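Local structure of uncharacterized HTH-type transcriptional regulator YydK (Bacillus subtilis subsp. subtilis, 3BWG) at residues L193-S206 and Y218-F230. The protein probably binds DNA through a GntR-type helix-turn-helix domain and regulates transcription, its UTRA domain being of the kind that senses small effector molecules in relatives. Numbering follows the deposited sequence.
Sequences LGLEAGLPKLYIES and YSKISYNYEQSQF. With EDO (1,2-ethanediol), chain I; EDO (1,2-ethanediol), chain H.
Strands 200-206 and 218-224 run antiparallel, their axes 4.7 Å apart, with Ile204 and Ile221 exchanging both backbone hydrogen bonds (Ile204 N to Ile221 O, 2.8 Å) and Ser206 and Ser219 doing the same. Toward the open end the pairing splays: Leu202 O still accepts from Tyr223 N, but Leu202 N turns to O2 of a 1,2-ethanediol, which donates to Tyr223 O, and a water joins Pro200 O, Tyr223 O and Tyr225 N. On the face carrying Tyr203, Glu205 and Lys220, the Tyr203 ring, swung out with CG anti to the backbone N (chi1 170°), lies alongside Lys220, pointing the same way. Its OH accepts from Lys220 NZ at 3.2 Å, while Glu110 forms a salt bridge with the same Lys220 NZ. A leucine in place of Tyr203 would probably leave Lys220 without this second partner and its aliphatic chain less covered. Glu205 OE2 meets Tyr218 OH in the plane of the ring, the carboxylate turned 60° from it; OE1 pairs with Arg74 of the second subunit. The two strands are the arms of a beta hairpin in the six-stranded antiparallel sheet of the UTRA domain, lying between strands 135-145 and 173-184. On the other face Tyr223 has Phe230 CZ over the centre of one ring face and Ile221 CG2 toward the rim of the opposite one, while Ile204 CD1 touches Tyr223 CE2 at 3.7 Å. Leu202 CD2 meets Phe230 CE2, the two side chains coming from opposite directions. Beyond the strands, Pro200 CD sits over one face of Tyr225, 4.0 Å from the ring centroid, in a CH-pi contact, and Glu226 CG lies over the opposite face, toward the rim.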
loop_
_atom_site.group_PDB
_atom_site.type_symbol
_atom_site.label_atom_id
_atom_site.label_comp_id
_atom_site.label_asym_id
_atom_site.label_seq_id
_atom_site.Cartn_x
_atom_site.Cartn_y
_atom_site.Cartn_z
ATOM N N LEU B 193 15.498 12.484 -16.127
ATOM C CA LEU B 193 15.415 12.915 -14.717
ATOM C C LEU B 193 16.414 13.972 -14.321
ATOM O O LEU B 193 16.265 14.588 -13.264
ATOM C CB LEU B 193 15.422 11.724 -13.739
ATOM C CG LEU B 193 14.232 10.766 -13.940
ATOM C CD1 LEU B 193 14.314 9.578 -12.964
ATOM C CD2 LEU B 193 12.850 11.435 -13.834
ATOM N N GLY B 194 17.407 14.224 -15.179
ATOM C CA GLY B 194 18.517 15.132 -14.836
ATOM C C GLY B 194 19.429 14.607 -13.736
ATOM O O GLY B 194 19.984 15.386 -12.972
ATOM N N LEU B 195 19.565 13.287 -13.642
ATOM C CA LEU B 195 20.440 12.658 -12.643
ATOM C C LEU B 195 21.538 11.912 -13.398
ATOM O O LEU B 195 21.559 11.956 -14.618
ATOM C CB LEU B 195 19.666 11.689 -11.748
ATOM C CG LEU B 195 18.489 12.283 -10.961
ATOM C CD1 LEU B 195 17.631 11.170 -10.368
ATOM C CD2 LEU B 195 19.030 13.254 -9.912
ATOM N N GLU B 196 22.431 11.230 -12.691
ATOM C CA GLU B 196 23.496 10.440 -13.335
ATOM C C GLU B 196 23.060 8.975 -13.504
ATOM O O GLU B 196 22.353 8.443 -12.654
ATOM C CB GLU B 196 24.757 10.491 -12.495
ATOM C CG GLU B 196 25.121 11.893 -12.040
ATOM C CD GLU B 196 26.012 11.921 -10.806
ATOM O OE1 GLU B 196 25.829 12.848 -9.989
ATOM O OE2 GLU B 196 26.899 11.040 -10.649
ATOM N N ALA B 197 23.492 8.329 -14.589
ATOM C CA ALA B 197 23.228 6.902 -14.804
ATOM C C ALA B 197 23.879 6.083 -13.691
ATOM O O ALA B 197 24.935 6.442 -13.181
ATOM C CB ALA B 197 23.721 6.446 -16.191
ATOM N N GLY B 198 23.230 4.997 -13.291
ATOM C CA GLY B 198 23.780 4.164 -12.234
ATOM C C GLY B 198 23.271 4.530 -10.859
ATOM O O GLY B 198 23.331 3.723 -9.937
ATOM N N LEU B 199 22.762 5.745 -10.711
ATOM C CA LEU B 199 22.125 6.148 -9.456
ATOM C C LEU B 199 20.828 5.353 -9.264
ATOM O O LEU B 199 20.313 4.778 -10.232
ATOM C CB LEU B 199 21.932 7.683 -9.392
ATOM C CG LEU B 199 23.264 8.473 -9.395
ATOM C CD1 LEU B 199 23.003 9.959 -9.510
ATOM C CD2 LEU B 199 24.120 8.193 -8.154
ATOM N N PRO B 200 20.321 5.278 -8.010
ATOM C CA PRO B 200 19.151 4.463 -7.654
ATOM C C PRO B 200 17.848 4.987 -8.230
ATOM O O PRO B 200 17.666 6.214 -8.393
ATOM C CB PRO B 200 19.090 4.567 -6.129
ATOM C CG PRO B 200 20.388 5.149 -5.710
ATOM C CD PRO B 200 20.856 5.991 -6.837
ATOM N N LYS B 201 16.933 4.067 -8.522
ATOM C CA LYS B 201 15.539 4.442 -8.860
ATOM C C LYS B 201 14.565 3.412 -8.297
ATOM O O LYS B 201 14.887 2.219 -8.172
ATOM C CB LYS B 201 15.326 4.519 -10.383
ATOM C CG LYS B 201 15.748 3.228 -11.056
ATOM C CD LYS B 201 15.125 3.004 -12.385
ATOM C CE LYS B 201 15.339 1.564 -12.766
ATOM N NZ LYS B 201 15.595 1.458 -14.199
ATOM N N LEU B 202 13.390 3.902 -7.952
ATOM C CA LEU B 202 12.232 3.068 -7.755
ATOM C C LEU B 202 11.504 2.985 -9.088
ATOM O O LEU B 202 11.235 4.000 -9.752
ATOM C CB LEU B 202 11.314 3.654 -6.697
ATOM C CG LEU B 202 10.072 2.867 -6.271
ATOM C CD1 LEU B 202 10.346 1.417 -5.730
ATOM C CD2 LEU B 202 9.211 3.756 -5.304
ATOM N N TYR B 203 11.264 1.747 -9.485
ATOM C CA TYR B 203 10.671 1.443 -10.746
ATOM C C TYR B 203 9.386 0.661 -10.494
ATOM O O TYR B 203 9.403 -0.442 -9.967
ATOM C CB TYR B 203 11.667 0.634 -11.604
ATOM C CG TYR B 203 11.010 0.074 -12.833
ATOM C CD1 TYR B 203 10.427 0.940 -13.764
ATOM C CD2 TYR B 203 10.912 -1.305 -13.053
ATOM C CE1 TYR B 203 9.758 0.458 -14.888
ATOM C CE2 TYR B 203 10.257 -1.804 -14.201
ATOM C CZ TYR B 203 9.694 -0.897 -15.109
ATOM O OH TYR B 203 9.054 -1.286 -16.267
ATOM N N ILE B 204 8.258 1.251 -10.847
ATOM C CA ILE B 204 6.948 0.635 -10.556
ATOM C C ILE B 204 6.203 0.373 -11.834
ATOM O O ILE B 204 6.115 1.281 -12.688
ATOM C CB ILE B 204 6.067 1.588 -9.660
ATOM C CG1 ILE B 204 6.859 2.038 -8.423
ATOM C CG2 ILE B 204 4.628 0.948 -9.317
ATOM C CD1 ILE B 204 6.083 2.871 -7.476
ATOM N N GLU B 205 5.688 -0.858 -11.960
ATOM C CA GLU B 205 4.659 -1.212 -12.933
ATOM C C GLU B 205 3.298 -1.333 -12.304
ATOM O O GLU B 205 3.120 -2.076 -11.310
ATOM C CB GLU B 205 4.998 -2.517 -13.626
ATOM C CG GLU B 205 6.279 -2.437 -14.403
ATOM C CD GLU B 205 6.801 -3.814 -14.685
ATOM O OE1 GLU B 205 7.482 -4.404 -13.817
ATOM O OE2 GLU B 205 6.470 -4.349 -15.754
ATOM N N SER B 206 2.329 -0.606 -12.878
ATOM C CA SER B 206 0.984 -0.606 -12.370
ATOM C C SER B 206 -0.034 -1.135 -13.377
ATOM O O SER B 206 0.011 -0.806 -14.560
ATOM C CB SER B 206 0.559 0.806 -11.956
ATOM O OG SER B 206 1.514 1.371 -11.079
ATOM N N TYR B 218 -1.766 0.238 -18.276
ATOM C CA TYR B 218 -0.548 -0.354 -17.799
ATOM C C TYR B 218 0.485 0.735 -17.913
ATOM O O TYR B 218 0.680 1.302 -19.001
ATOM C CB TYR B 218 -0.141 -1.540 -18.687
ATOM C CG TYR B 218 1.210 -2.102 -18.376
ATOM C CD1 TYR B 218 1.497 -2.590 -17.097
ATOM C CD2 TYR B 218 2.198 -2.182 -19.361
ATOM C CE1 TYR B 218 2.745 -3.099 -16.795
ATOM C CE2 TYR B 218 3.428 -2.702 -19.080
ATOM C CZ TYR B 218 3.694 -3.174 -17.802
ATOM O OH TYR B 218 4.932 -3.732 -17.511
ATOM N N SER B 219 1.171 1.011 -16.809
ATOM C CA SER B 219 2.208 2.030 -16.805
ATOM C C SER B 219 3.524 1.506 -16.211
ATOM O O SER B 219 3.547 0.566 -15.378
ATOM C CB SER B 219 1.713 3.280 -16.071
ATOM O OG SER B 219 1.742 3.058 -14.685
ATOM N N LYS B 220 4.619 2.113 -16.677
ATOM C CA LYS B 220 5.978 1.805 -16.256
ATOM C C LYS B 220 6.602 3.111 -15.858
ATOM O O LYS B 220 6.746 4.003 -16.688
ATOM C CB LYS B 220 6.737 1.221 -17.425
ATOM C CG LYS B 220 6.209 -0.163 -17.787
ATOM C CD LYS B 220 6.478 -0.518 -19.248
ATOM C CE LYS B 220 7.931 -0.425 -19.632
ATOM N NZ LYS B 220 8.608 -1.732 -19.442
ATOM N N ILE B 221 6.975 3.237 -14.584
ATOM C CA ILE B 221 7.465 4.513 -14.072
ATOM C C ILE B 221 8.759 4.389 -13.274
ATOM O O ILE B 221 8.922 3.495 -12.436
ATOM C CB ILE B 221 6.416 5.177 -13.220
ATOM C CG1 ILE B 221 5.069 5.230 -13.984
ATOM C CG2 ILE B 221 6.903 6.619 -12.798
ATOM C CD1 ILE B 221 3.939 5.962 -13.287
ATOM N N SER B 222 9.693 5.275 -13.580
ATOM C CA SER B 222 10.905 5.413 -12.800
ATOM C C SER B 222 10.872 6.774 -12.111
ATOM O O SER B 222 10.763 7.796 -12.781
ATOM C CB SER B 222 12.136 5.326 -13.721
ATOM O OG SER B 222 12.218 4.036 -14.283
ATOM N N TYR B 223 11.010 6.776 -10.790
ATOM C CA TYR B 223 11.034 8.003 -10.027
ATOM C C TYR B 223 12.438 8.548 -9.732
ATOM O O TYR B 223 13.418 7.784 -9.614
ATOM C CB TYR B 223 10.244 7.808 -8.722
ATOM C CG TYR B 223 8.753 7.540 -8.941
ATOM C CD1 TYR B 223 7.856 8.595 -8.983
ATOM C CD2 TYR B 223 8.252 6.235 -9.093
ATOM C CE1 TYR B 223 6.473 8.372 -9.204
ATOM C CE2 TYR B 223 6.864 5.985 -9.300
ATOM C CZ TYR B 223 5.985 7.078 -9.331
ATOM O OH TYR B 223 4.623 6.919 -9.538
ATOM N N ASN B 224 12.516 9.868 -9.585
ATOM C CA ASN B 224 13.704 10.531 -9.070
ATOM C C ASN B 224 13.855 10.286 -7.558
ATOM O O ASN B 224 13.066 10.820 -6.758
ATOM C CB ASN B 224 13.568 12.031 -9.404
ATOM C CG ASN B 224 14.711 12.871 -8.923
ATOM O OD1 ASN B 224 15.443 12.515 -7.983
ATOM N ND2 ASN B 224 14.865 14.032 -9.555
ATOM N N TYR B 225 14.856 9.483 -7.166
ATOM C CA TYR B 225 15.084 9.133 -5.764
ATOM C C TYR B 225 15.316 10.334 -4.834
ATOM O O TYR B 225 15.107 10.234 -3.624
ATOM C CB TYR B 225 16.234 8.101 -5.626
ATOM C CG TYR B 225 17.622 8.684 -5.660
ATOM C CD1 TYR B 225 18.349 8.845 -4.494
ATOM C CD2 TYR B 225 18.203 9.076 -6.862
ATOM C CE1 TYR B 225 19.645 9.393 -4.506
ATOM C CE2 TYR B 225 19.500 9.643 -6.907
ATOM C CZ TYR B 225 20.206 9.778 -5.722
ATOM O OH TYR B 225 21.465 10.288 -5.741
ATOM N N GLU B 226 15.712 11.468 -5.396
ATOM C CA GLU B 226 15.947 12.664 -4.582
ATOM C C GLU B 226 14.714 13.529 -4.390
ATOM O O GLU B 226 14.779 14.499 -3.652
ATOM C CB GLU B 226 17.026 13.594 -5.196
ATOM C CG GLU B 226 18.237 12.956 -5.732
ATOM C CD GLU B 226 19.341 14.006 -5.978
ATOM O OE1 GLU B 226 19.140 14.951 -6.794
ATOM O OE2 GLU B 226 20.386 13.886 -5.307
ATOM N N GLN B 227 13.625 13.235 -5.098
ATOM C CA GLN B 227 12.466 14.155 -5.116
ATOM C C GLN B 227 11.153 13.414 -4.766
ATOM O O GLN B 227 10.051 13.958 -4.934
ATOM C CB GLN B 227 12.317 14.856 -6.474
ATOM C CG GLN B 227 13.520 15.664 -6.970
ATOM C CD GLN B 227 13.734 16.925 -6.159
ATOM O OE1 GLN B 227 12.808 17.427 -5.555
ATOM N NE2 GLN B 227 14.973 17.424 -6.125
ATOM N N SER B 228 11.274 12.192 -4.278
ATOM C CA SER B 228 10.065 11.362 -4.013
ATOM C C SER B 228 10.294 10.355 -2.894
ATOM O O SER B 228 11.426 9.911 -2.652
ATOM C CB SER B 228 9.621 10.680 -5.297
ATOM O OG SER B 228 10.620 9.780 -5.692
ATOM N N GLN B 229 9.237 10.087 -2.144
ATOM C CA GLN B 229 9.232 9.064 -1.116
ATOM C C GLN B 229 7.781 8.872 -0.883
ATOM O O GLN B 229 7.025 9.830 -1.071
ATOM C CB GLN B 229 9.878 9.509 0.185
ATOM C CG GLN B 229 9.547 10.934 0.637
ATOM C CD GLN B 229 10.459 11.944 0.000
ATOM O OE1 GLN B 229 11.671 11.733 -0.042
ATOM N NE2 GLN B 229 9.909 13.036 -0.499
ATOM N N PHE B 230 7.403 7.656 -0.451
ATOM C CA PHE B 230 6.005 7.172 -0.512
ATOM C C PHE B 230 5.466 6.661 0.806
ATOM O O PHE B 230 6.204 6.138 1.611
ATOM C CB PHE B 230 5.837 6.084 -1.598
ATOM C CG PHE B 230 6.319 6.538 -2.945
ATOM C CD1 PHE B 230 5.446 7.165 -3.839
ATOM C CD2 PHE B 230 7.646 6.364 -3.308
ATOM C CE1 PHE B 230 5.890 7.668 -5.052
ATOM C CE2 PHE B 230 8.107 6.842 -4.551
ATOM C CZ PHE B 230 7.192 7.518 -5.414
HETATM C C1 EDO I . 12.677 7.100 -5.274
HETATM O O1 EDO I . 11.415 7.488 -4.821
HETATM C C2 EDO I . 12.504 6.883 -6.751
HETATM O O2 EDO I . 13.756 6.432 -7.179
HETATM C C1 EDO H . 9.765 3.937 -17.003
HETATM O O1 EDO H . 11.155 3.841 -16.715
HETATM C C2 EDO H . 9.623 4.077 -18.500
HETATM O O2 EDO H . 9.894 2.789 -19.068
HETATM O O HOH W 1 16.132 8.073 -9.603
HETATM O O HOH W 2 3.685 2.382 -12.752
#